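Local coordinates for protein-glutamine gamma-glutamyltransferase (Pagrus major, PDB 1G0D) that probably cross-links proteins in a calcium-dependent acyl transfer that joins peptide-bound glutamine to lysine or other primary amines, at residues 31-40 with 130-141. Residues are numbered along the deposited sequence; the frame is centred on the assembly and turned at random.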
loop_
_atom_site.group_PDB
_atom_site.type_symbol
_atom_site.label_atom_id
_atom_site.label_comp_id
_atom_site.label_asym_id
_atom_site.label_seq_id
_atom_site.Cartn_x
_atom_site.Cartn_y
_atom_site.Cartn_z
ATOM N N ARG A 31 8.791 16.381 22.126
ATOM C CA ARG A 31 7.425 16.900 22.145
ATOM C C ARG A 31 6.456 15.798 22.533
ATOM O O ARG A 31 6.626 14.645 22.123
ATOM C CB ARG A 31 7.023 17.513 20.811
ATOM C CG ARG A 31 7.429 16.737 19.614
ATOM C CD ARG A 31 6.858 17.431 18.365
ATOM N NE ARG A 31 7.117 16.653 17.152
ATOM C CZ ARG A 31 6.426 16.783 16.034
ATOM N NH1 ARG A 31 6.732 16.026 14.986
ATOM N NH2 ARG A 31 5.442 17.678 15.965
ATOM N N LEU A 32 5.448 16.162 23.326
ATOM C CA LEU A 32 4.465 15.208 23.810
ATOM C C LEU A 32 3.541 14.692 22.725
ATOM O O LEU A 32 2.740 15.439 22.188
ATOM C CB LEU A 32 3.635 15.841 24.935
ATOM C CG LEU A 32 2.571 14.998 25.653
ATOM C CD1 LEU A 32 3.191 13.839 26.420
ATOM C CD2 LEU A 32 1.822 15.883 26.619
ATOM N N ILE A 33 3.682 13.410 22.383
ATOM C CA ILE A 33 2.836 12.745 21.395
ATOM C C ILE A 33 2.211 11.549 22.136
ATOM O O ILE A 33 2.870 10.573 22.482
ATOM C CB ILE A 33 3.642 12.267 20.215
ATOM C CG1 ILE A 33 4.496 13.416 19.687
ATOM C CG2 ILE A 33 2.689 11.714 19.189
ATOM C CD1 ILE A 33 5.571 13.004 18.739
ATOM N N VAL A 34 0.911 11.644 22.328
ATOM C CA VAL A 34 0.131 10.709 23.117
ATOM C C VAL A 34 -0.905 9.876 22.327
ATOM O O VAL A 34 -1.258 10.265 21.235
ATOM C CB VAL A 34 -0.492 11.645 24.199
ATOM C CG1 VAL A 34 -2.012 11.504 24.294
ATOM C CG2 VAL A 34 0.285 11.491 25.494
ATOM N N ARG A 35 -1.374 8.734 22.841
ATOM C CA ARG A 35 -2.425 7.935 22.156
ATOM C C ARG A 35 -3.704 8.004 23.034
ATOM O O ARG A 35 -3.599 8.136 24.248
ATOM C CB ARG A 35 -1.974 6.486 21.957
ATOM C CG ARG A 35 -0.664 6.386 21.190
ATOM C CD ARG A 35 -0.419 5.008 20.610
ATOM N NE ARG A 35 0.800 4.976 19.800
ATOM C CZ ARG A 35 0.856 4.925 18.456
ATOM N NH1 ARG A 35 -0.243 4.924 17.706
ATOM N NH2 ARG A 35 2.034 4.838 17.850
ATOM N N ARG A 36 -4.896 7.935 22.438
ATOM C CA ARG A 36 -6.163 8.064 23.183
ATOM C C ARG A 36 -6.618 6.934 24.081
ATOM O O ARG A 36 -6.290 5.787 23.858
ATOM C CB ARG A 36 -7.309 8.397 22.221
ATOM C CG ARG A 36 -7.782 7.255 21.400
ATOM C CD ARG A 36 -8.526 7.732 20.136
ATOM N NE ARG A 36 -9.262 6.629 19.489
ATOM C CZ ARG A 36 -10.268 6.786 18.628
ATOM N NH1 ARG A 36 -10.678 7.994 18.288
ATOM N NH2 ARG A 36 -10.919 5.730 18.152
ATOM N N GLY A 37 -7.387 7.270 25.104
ATOM C CA GLY A 37 -7.887 6.260 26.013
ATOM C C GLY A 37 -6.875 5.827 27.056
ATOM O O GLY A 37 -7.181 4.994 27.909
ATOM N N GLN A 38 -5.672 6.402 26.987
ATOM C CA GLN A 38 -4.554 6.105 27.891
ATOM C C GLN A 38 -4.113 7.418 28.569
ATOM O O GLN A 38 -3.833 8.415 27.907
ATOM C CB GLN A 38 -3.411 5.510 27.069
ATOM C CG GLN A 38 -2.238 5.008 27.866
ATOM C CD GLN A 38 -1.134 4.447 26.990
ATOM O OE1 GLN A 38 -1.414 3.816 25.975
ATOM N NE2 GLN A 38 0.134 4.680 27.377
ATOM N N PRO A 39 -3.997 7.419 29.897
ATOM C CA PRO A 39 -3.603 8.632 30.605
ATOM C C PRO A 39 -2.182 9.087 30.410
ATOM O O PRO A 39 -1.306 8.288 30.091
ATOM C CB PRO A 39 -3.863 8.282 32.060
ATOM C CG PRO A 39 -3.606 6.817 32.110
ATOM C CD PRO A 39 -4.181 6.292 30.817
ATOM N N PHE A 40 -1.953 10.386 30.596
ATOM C CA PHE A 40 -0.607 10.920 30.495
ATOM C C PHE A 40 -0.358 11.910 31.650
ATOM O O PHE A 40 -1.291 12.551 32.114
ATOM C CB PHE A 40 -0.323 11.513 29.081
ATOM C CG PHE A 40 -1.289 12.593 28.595
ATOM C CD1 PHE A 40 -2.511 12.263 28.024
ATOM C CD2 PHE A 40 -0.932 13.947 28.647
ATOM C CE1 PHE A 40 -3.371 13.269 27.516
ATOM C CE2 PHE A 40 -1.770 14.942 28.149
ATOM C CZ PHE A 40 -2.992 14.593 27.585
ATOM N N PHE A 130 0.209 19.191 22.218
ATOM C CA PHE A 130 0.535 17.784 22.103
ATOM C C PHE A 130 -0.312 17.187 20.968
ATOM O O PHE A 130 -1.283 17.812 20.508
ATOM C CB PHE A 130 0.311 17.060 23.462
ATOM C CG PHE A 130 -1.131 17.041 23.946
ATOM C CD1 PHE A 130 -2.039 16.074 23.477
ATOM C CD2 PHE A 130 -1.587 17.998 24.846
ATOM C CE1 PHE A 130 -3.361 16.069 23.887
ATOM C CE2 PHE A 130 -2.912 17.993 25.255
ATOM C CZ PHE A 130 -3.799 17.029 24.773
ATOM N N HIS A 131 0.071 16.008 20.495
ATOM C CA HIS A 131 -0.660 15.352 19.431
ATOM C C HIS A 131 -1.323 14.094 19.939
ATOM O O HIS A 131 -0.799 13.417 20.806
ATOM C CB HIS A 131 0.285 14.993 18.316
ATOM C CG HIS A 131 0.692 16.156 17.478
ATOM N ND1 HIS A 131 1.824 16.895 17.737
ATOM C CD2 HIS A 131 0.150 16.676 16.355
ATOM C CE1 HIS A 131 1.963 17.821 16.807
ATOM N NE2 HIS A 131 0.959 17.709 15.956
ATOM N N MET A 132 -2.475 13.775 19.385
ATOM C CA MET A 132 -3.205 12.597 19.807
ATOM C C MET A 132 -3.464 11.659 18.624
ATOM O O MET A 132 -4.004 12.079 17.601
ATOM C CB MET A 132 -4.526 13.024 20.428
ATOM C CG MET A 132 -5.410 11.867 20.807
ATOM S SD MET A 132 -5.074 11.294 22.484
ATOM C CE MET A 132 -5.736 12.637 23.453
ATOM N N LEU A 133 -3.081 10.396 18.785
ATOM C CA LEU A 133 -3.236 9.349 17.770
ATOM C C LEU A 133 -4.251 8.258 18.208
ATOM O O LEU A 133 -4.753 8.268 19.322
ATOM C CB LEU A 133 -1.879 8.672 17.523
ATOM C CG LEU A 133 -0.676 9.379 16.888
ATOM C CD1 LEU A 133 -0.963 10.807 16.510
ATOM C CD2 LEU A 133 0.430 9.290 17.840
ATOM N N PHE A 134 -4.533 7.313 17.317
ATOM C CA PHE A 134 -5.453 6.221 17.597
ATOM C C PHE A 134 -4.707 5.263 18.544
ATOM O O PHE A 134 -3.485 5.201 18.526
ATOM C CB PHE A 134 -5.814 5.511 16.278
ATOM C CG PHE A 134 -6.864 6.229 15.470
ATOM C CD1 PHE A 134 -6.522 6.934 14.316
ATOM C CD2 PHE A 134 -8.187 6.252 15.887
ATOM C CE1 PHE A 134 -7.487 7.659 13.603
ATOM C CE2 PHE A 134 -9.162 6.977 15.179
ATOM C CZ PHE A 134 -8.814 7.678 14.047
ATOM N N ASN A 135 -5.437 4.502 19.356
ATOM C CA ASN A 135 -4.825 3.589 20.320
ATOM C C ASN A 135 -5.328 2.164 20.199
ATOM O O ASN A 135 -6.263 1.784 20.902
ATOM C CB ASN A 135 -5.138 4.066 21.726
ATOM C CG ASN A 135 -4.123 3.609 22.714
ATOM O OD1 ASN A 135 -3.309 2.742 22.409
ATOM N ND2 ASN A 135 -4.141 4.182 23.910
ATOM N N PRO A 136 -4.734 1.354 19.299
ATOM C CA PRO A 136 -5.177 -0.034 19.151
ATOM C C PRO A 136 -4.787 -0.938 20.310
ATOM O O PRO A 136 -5.115 -2.116 20.293
ATOM C CB PRO A 136 -4.536 -0.500 17.838
ATOM C CG PRO A 136 -3.499 0.461 17.522
ATOM C CD PRO A 136 -3.683 1.710 18.342
ATOM N N TRP A 137 -4.071 -0.408 21.300
ATOM C CA TRP A 137 -3.705 -1.212 22.452
ATOM C C TRP A 137 -4.676 -0.980 23.597
ATOM O O TRP A 137 -4.626 -1.692 24.591
ATOM C CB TRP A 137 -2.340 -0.846 22.952
ATOM C CG TRP A 137 -1.273 -1.236 22.064
ATOM C CD1 TRP A 137 -0.649 -2.438 22.023
ATOM C CD2 TRP A 137 -0.664 -0.419 21.064
ATOM N NE1 TRP A 137 0.329 -2.432 21.042
ATOM C CE2 TRP A 137 0.339 -1.208 20.436
ATOM C CE3 TRP A 137 -0.867 0.905 20.630
ATOM C CZ2 TRP A 137 1.142 -0.711 19.386
ATOM C CZ3 TRP A 137 -0.064 1.395 19.574
ATOM C CH2 TRP A 137 0.922 0.580 18.970
ATOM N N CYS A 138 -5.525 0.039 23.474
ATOM C CA CYS A 138 -6.510 0.365 24.495
ATOM C C CYS A 138 -7.815 -0.351 24.185
ATOM O O CYS A 138 -8.441 -0.096 23.170
ATOM C CB CYS A 138 -6.749 1.852 24.504
ATOM S SG CYS A 138 -8.234 2.264 25.371
ATOM N N ARG A 139 -8.253 -1.222 25.081
ATOM C CA ARG A 139 -9.438 -2.029 24.823
ATOM C C ARG A 139 -10.722 -1.371 24.527
ATOM O O ARG A 139 -11.601 -2.027 24.003
ATOM C CB ARG A 139 -9.674 -3.004 25.943
ATOM C CG ARG A 139 -9.334 -2.431 27.247
ATOM C CD ARG A 139 -10.115 -3.125 28.280
ATOM N NE ARG A 139 -11.526 -3.109 27.966
ATOM C CZ ARG A 139 -12.221 -4.210 27.691
ATOM N NH1 ARG A 139 -11.610 -5.410 27.690
ATOM N NH2 ARG A 139 -13.531 -4.108 27.453
ATOM N N ASP A 140 -10.867 -0.098 24.843
ATOM C CA ASP A 140 -12.115 0.558 24.528
ATOM C C ASP A 140 -12.060 1.319 23.215
ATOM O O ASP A 140 -13.070 1.865 22.762
ATOM C CB ASP A 140 -12.468 1.517 25.616
ATOM C CG ASP A 140 -12.791 0.822 26.876
ATOM O OD1 ASP A 140 -12.661 1.475 27.919
ATOM O OD2 ASP A 140 -13.164 -0.370 26.830
ATOM N N ASP A 141 -10.883 1.372 22.601
ATOM C CA ASP A 141 -10.728 2.085 21.339
ATOM C C ASP A 141 -11.304 1.227 20.214
ATOM O O ASP A 141 -11.136 -0.005 20.208
ATOM C CB ASP A 141 -9.242 2.371 21.087
ATOM C CG ASP A 141 -9.017 3.407 19.995
ATOM O OD1 ASP A 141 -9.781 3.423 19.003
ATOM O OD2 ASP A 141 -8.068 4.208 20.122
HETATM O O HOH W 1 3.804 17.311 19.946
HETATM O O HOH W 2 -0.718 2.734 23.639
#
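Arg36 holds Asp141 through NE and one terminal nitrogen in a salt bridge, NE to OD2 at 2.8 Å and NH2 to OD1 at 2.7 Å. Both oxygens lie near the guanidinium plane, yet the carboxylate is met from above its own plane; Asn135 N reaches OD2 from the opposite face. Phe134 CD2 sits 3.5 Å above the guanidinium centre, its ring turned 71° from that group, and NH1 goes on to the carbonyls of Ser210 and Ala103. With an alanine here instead of Arg36, the buried Asp141 carboxylate would probably lose this guanidinium as its partner and the CD2 and CE2 edge of Phe134 its cover. Between the backbones, strands 33-35 and 121-133 run parallel, bonded alternately from His131 N to Leu32 O, Val34 N to His131 O, Leu133 N to Val34 O and Arg36 N to Leu133 O. Strand 33-35 is an outermost strand of a mixed sheet in the N-terminal beta-sandwich domain. Beyond it, Asn135, CG anti to the backbone N (chi1 -155°), sends ND2 to Arg36 O (2.7 Å), and a water joins its OD1 to Gln38 OE1. Arg35 crosses the rim of Trp137, CZ3 lying over one guanidinium face, while NE and NH2 bind the carbonyls of His22 and Arg23. Among apolar groups, Ile33 CG2 meets Leu133 CD2 (3.6 Å); on the other face of the sheet Val34 CG1 touches Met132 SD, and Phe40, from strand 40-46 of the other sheet, directs its edge at the face of Phe130, planes 58° apart.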